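Local coordinates for protein NleG5-1 effector (Enterobacteria phage YYZ-2008, PDB 5VGC) that probably acts as an effector with ubiquitin-protein transferase activity and binds calcium ions, at residues Y9-G13 with V14-S18; V136-S139 with L140-P144. The protein carries 1 engineered substitution. All coordinates share one frame; numbering follows the deposited sequence.

Overall arrangement
Both contacts are local and lie at the surface, on opposite sides of the chain's centre, with about 71 Å between their centres and about 55 Å between nearest atoms. They share no elements. Contact 1, residues 9-18, is an irregular loop ahead of helix 22-34, pinned by one straight backbone hydrogen bond, with some of its aliphatic and aromatic groups reaching helix 68-85. Contact 2, residues 136-144, is built round the short helix 138-141 in the RING-clan family region. Its backbone bonds are mostly weak, and a water links two of its carbonyl oxygens; its apolar side rests on a strand pair, and its arginine approaches a calcium site.

Contact 1 of 2, residues Y9-G13 with V14-S18; sequences YILPG and VSFLS
Leu11 and Ser18 both swing their side chains to the position opposite the carbonyl carbon (chi1 -69° and -60°), which brings Ser18 OG up against the branched end of Leu11. OG lies 3.3 Å from Leu11 CG, with both methyl groups of the leucine close by. The hydroxyl thus faces an isobutyl group here, although Leu11 is poorly ordered and the details of this meeting are loosely defined. CB of the same leucine turns to Val14, at 4.0 Å from Val14 CG2. Farther out, Leu11 CD1 approaches Phe16 CE1 at 4.0 Å, reaching the ring obliquely. Val14 CG2 lies over one face of the Phe16 ring, displaced toward its rim, so the valine touches both the leucine and the phenylalanine.

At the mouth of the loop the backbone takes over. Ser18 N donates to Tyr9 O at 2.8 Å with an almost straight N-H...O angle of 172°. Beside this bond, Tyr9 CB and Leu17 CB are 4.3 Å apart, and Leu17 CD2 rests 3.9 Å from Ile10 CA. Ile10 and Leu17 also both touch Tyr77, which fastens the base of the loop to helix 68-85, while Phe16 reaches His80 on the same helix. Gly13, at the far bend, has a positive phi that suits glycine. A ten-residue excursion without regular secondary structure, whose ends return to within 5.0 Å between Tyr9 CA and Ser18 CA, is characteristic of an omega loop.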
loop_
_atom_site.group_PDB
_atom_site.type_symbol
_atom_site.label_atom_id
_atom_site.label_comp_id
_atom_site.label_asym_id
_atom_site.label_seq_id
_atom_site.Cartn_x
_atom_site.Cartn_y
_atom_site.Cartn_z
ATOM N N TYR A 9 14.997 -38.642 7.552
ATOM C CA TYR A 9 13.712 -38.127 8.030
ATOM C C TYR A 9 12.523 -38.448 7.108
ATOM O O TYR A 9 11.411 -38.014 7.405
ATOM C CB TYR A 9 13.818 -36.614 8.272
ATOM C CG TYR A 9 14.979 -36.215 9.161
ATOM C CD1 TYR A 9 16.220 -35.882 8.620
ATOM C CD2 TYR A 9 14.839 -36.163 10.546
ATOM C CE1 TYR A 9 17.287 -35.517 9.426
ATOM C CE2 TYR A 9 15.905 -35.801 11.366
ATOM C CZ TYR A 9 17.124 -35.471 10.802
ATOM O OH TYR A 9 18.188 -35.104 11.594
ATOM N N ILE A 10 12.752 -39.216 6.035
ATOM C CA ILE A 10 11.685 -39.578 5.096
ATOM C C ILE A 10 10.632 -40.468 5.782
ATOM O O ILE A 10 10.941 -41.158 6.754
ATOM C CB ILE A 10 12.259 -40.277 3.833
ATOM C CG1 ILE A 10 11.262 -40.219 2.664
ATOM C CG2 ILE A 10 12.645 -41.732 4.116
ATOM C CD1 ILE A 10 11.839 -40.710 1.354
ATOM N N LEU A 11 9.400 -40.433 5.278
ATOM C CA LEU A 11 8.310 -41.264 5.785
ATOM C C LEU A 11 7.492 -41.829 4.631
ATOM O O LEU A 11 7.317 -41.154 3.621
ATOM C CB LEU A 11 7.396 -40.454 6.703
ATOM C CG LEU A 11 7.970 -40.016 8.041
ATOM C CD1 LEU A 11 7.015 -39.028 8.707
ATOM C CD2 LEU A 11 8.265 -41.213 8.938
ATOM N N PRO A 12 6.968 -43.062 4.785
ATOM C CA PRO A 12 6.312 -43.742 3.676
ATOM C C PRO A 12 4.823 -43.431 3.588
ATOM O O PRO A 12 4.147 -43.302 4.622
ATOM C CB PRO A 12 6.522 -45.216 4.020
ATOM C CG PRO A 12 6.485 -45.250 5.513
ATOM C CD PRO A 12 6.908 -43.890 6.012
ATOM N N GLY A 13 4.330 -43.317 2.358
ATOM C CA GLY A 13 2.901 -43.137 2.092
ATOM C C GLY A 13 2.336 -41.750 2.345
ATOM O O GLY A 13 1.116 -41.571 2.294
ATOM N N VAL A 14 3.200 -40.771 2.611
ATOM C CA VAL A 14 2.769 -39.404 2.926
ATOM C C VAL A 14 3.768 -38.366 2.406
ATOM O O VAL A 14 4.952 -38.668 2.183
ATOM C CB VAL A 14 2.559 -39.202 4.448
ATOM C CG1 VAL A 14 1.249 -39.837 4.913
ATOM C CG2 VAL A 14 3.736 -39.758 5.240
ATOM N N SER A 15 3.282 -37.136 2.234
ATOM C CA SER A 15 4.072 -36.053 1.604
ATOM C C SER A 15 4.896 -35.173 2.574
ATOM O O SER A 15 5.473 -34.160 2.147
ATOM C CB SER A 15 3.171 -35.197 0.712
ATOM O OG SER A 15 1.860 -35.101 1.231
ATOM N N PHE A 16 4.984 -35.561 3.848
ATOM C CA PHE A 16 5.858 -34.881 4.827
ATOM C C PHE A 16 6.978 -35.785 5.394
ATOM O O PHE A 16 6.918 -36.999 5.345
ATOM C CB PHE A 16 5.036 -34.264 5.967
ATOM C CG PHE A 16 4.094 -35.223 6.640
ATOM C CD1 PHE A 16 4.510 -35.972 7.728
ATOM C CD2 PHE A 16 2.788 -35.370 6.185
ATOM C CE1 PHE A 16 3.641 -36.850 8.354
ATOM C CE2 PHE A 16 1.911 -36.245 6.802
ATOM C CZ PHE A 16 2.339 -36.990 7.888
ATOM N N LEU A 17 7.997 -35.129 5.930
ATOM C CA LEU A 17 9.112 -35.729 6.635
ATOM C C LEU A 17 8.909 -35.594 8.150
ATOM O O LEU A 17 8.091 -34.766 8.621
ATOM C CB LEU A 17 10.411 -34.994 6.278
ATOM C CG LEU A 17 10.705 -34.635 4.829
ATOM C CD1 LEU A 17 11.909 -33.704 4.780
ATOM C CD2 LEU A 17 10.981 -35.870 4.001
ATOM N N SER A 18 9.687 -36.383 8.895
ATOM C CA SER A 18 9.658 -36.370 10.361
ATOM C C SER A 18 10.282 -35.106 10.946
ATOM O O SER A 18 10.964 -34.348 10.237
ATOM C CB SER A 18 10.411 -37.581 10.922
ATOM O OG SER A 18 9.833 -38.791 10.479
#

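Contact 2 of 2, residues V136-S139 with L140-P144; sequences VPES and LRTCP
Pro137 and Leu140 meet across a single helical turn, 138-141, in the part of the chain that belongs to the RING-clan NleG family. Among the backbone bonds, Leu140 N donates to Pro137 O at 2.8 Å, a bond bent to 140° at the hydrogen. Arg141 N lies 3.4 Å from the same Pro137 O and makes only a weak bond to it. Glu138 O likewise accepts weak bonds from Arg141 N and Thr142 N, so the turn is held by shared, mostly imperfect bonds.

The apolar contacts gather on one side. With chi1 at -49°, Val136 places CG2 between its backbone N and carbonyl carbon, where that methyl meets Leu140 CB at 3.9 Å and Arg141 CG at 3.8 Å. The valine and leucine side chains cross at about a right angle. Pro137 CD adds a looser touch, 4.2 Å from Leu140 CD1. Phe203 of strand 201-204 touches Val136, Pro137 and Leu140, while Phe210 of strand 209-212 touches Val136 and Leu140, seating the turn on that strand pair.

The charged interaction involves a partner outside the turn. Arg141 NH1 forms a salt bridge with Glu149 OE1, and Arg141 NH2 makes a weak hydrogen bond to Leu134 O. The arginine side chain lies about 5 Å from that of Glu130, which with Glu151 binds calcium, and about 7 Å from a bound calcium ion.

A water bridges two backbone carbonyls: it donates to Ser139 O and to Thr142 O, its oxygen 2.6 Å from each.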
loop_
_atom_site.group_PDB
_atom_site.type_symbol
_atom_site.label_atom_id
_atom_site.label_comp_id
_atom_site.label_asym_id
_atom_site.label_seq_id
_atom_site.Cartn_x
_atom_site.Cartn_y
_atom_site.Cartn_z
ATOM N N VAL A 136 2.892 29.700 -32.192
ATOM C CA VAL A 136 3.763 29.577 -31.031
ATOM C C VAL A 136 5.169 29.193 -31.468
ATOM O O VAL A 136 5.382 28.812 -32.617
ATOM C CB VAL A 136 3.248 28.501 -30.031
ATOM C CG1 VAL A 136 1.765 28.703 -29.738
ATOM C CG2 VAL A 136 3.495 27.071 -30.527
ATOM N N PRO A 137 6.137 29.277 -30.550
ATOM C CA PRO A 137 7.463 28.831 -30.923
ATOM C C PRO A 137 7.620 27.315 -30.990
ATOM O O PRO A 137 6.912 26.550 -30.306
ATOM C CB PRO A 137 8.363 29.417 -29.811
ATOM C CG PRO A 137 7.520 30.420 -29.101
ATOM C CD PRO A 137 6.144 29.864 -29.198
ATOM N N GLU A 138 8.592 26.909 -31.792
ATOM C CA GLU A 138 8.801 25.512 -32.111
ATOM C C GLU A 138 8.799 24.650 -30.836
ATOM O O GLU A 138 8.145 23.611 -30.804
ATOM C CB GLU A 138 10.074 25.330 -32.957
ATOM C CG GLU A 138 9.842 24.565 -34.259
ATOM C CD GLU A 138 10.058 23.067 -34.111
ATOM O OE1 GLU A 138 9.064 22.294 -34.165
ATOM O OE2 GLU A 138 11.233 22.665 -33.936
ATOM N N SER A 139 9.478 25.098 -29.781
ATOM C CA SER A 139 9.561 24.332 -28.552
ATOM C C SER A 139 8.182 23.927 -27.997
ATOM O O SER A 139 8.063 22.834 -27.433
ATOM C CB SER A 139 10.395 25.070 -27.486
ATOM O OG SER A 139 9.651 26.105 -26.871
ATOM N N LEU A 140 7.161 24.774 -28.146
ATOM C CA LEU A 140 5.839 24.404 -27.632
ATOM C C LEU A 140 5.063 23.499 -28.606
ATOM O O LEU A 140 4.066 22.870 -28.217
ATOM C CB LEU A 140 5.024 25.655 -27.282
ATOM C CG LEU A 140 5.602 26.542 -26.155
ATOM C CD1 LEU A 140 4.670 27.693 -25.873
ATOM C CD2 LEU A 140 5.842 25.760 -24.867
ATOM N N ARG A 141 5.512 23.433 -29.864
ATOM C CA ARG A 141 4.949 22.481 -30.819
ATOM C C ARG A 141 5.386 21.040 -30.555
ATOM O O ARG A 141 4.717 20.135 -31.031
ATOM C CB ARG A 141 5.280 22.867 -32.270
ATOM C CG ARG A 141 4.531 24.104 -32.744
ATOM C CD ARG A 141 4.603 24.382 -34.240
ATOM N NE ARG A 141 3.295 24.893 -34.693
ATOM C CZ ARG A 141 2.481 24.337 -35.606
ATOM N NH1 ARG A 141 2.794 23.216 -36.258
ATOM N NH2 ARG A 141 1.318 24.928 -35.885
ATOM N N THR A 142 6.479 20.813 -29.814
ATOM C CA THR A 142 7.047 19.458 -29.679
ATOM C C THR A 142 6.694 18.757 -28.371
ATOM O O THR A 142 6.802 19.340 -27.304
ATOM C CB THR A 142 8.572 19.457 -29.795
ATOM O OG1 THR A 142 9.127 20.145 -28.669
ATOM C CG2 THR A 142 9.022 20.119 -31.102
ATOM N N CYS A 143 6.290 17.491 -28.481
ATOM C CA CYS A 143 5.883 16.673 -27.336
ATOM C C CYS A 143 7.039 16.355 -26.399
ATOM O O CYS A 143 8.111 15.967 -26.865
ATOM C CB CYS A 143 5.218 15.385 -27.831
ATOM S SG CYS A 143 4.940 14.101 -26.593
ATOM N N PRO A 144 6.834 16.513 -25.069
ATOM C CA PRO A 144 7.938 16.205 -24.122
ATOM C C PRO A 144 8.340 14.734 -24.078
ATOM O O PRO A 144 9.469 14.436 -23.682
ATOM C CB PRO A 144 7.404 16.656 -22.770
ATOM C CG PRO A 144 6.218 17.511 -23.059
ATOM C CD PRO A 144 5.641 17.006 -24.355
HETATM O O HOH W 1 8.495 20.725 -25.981
#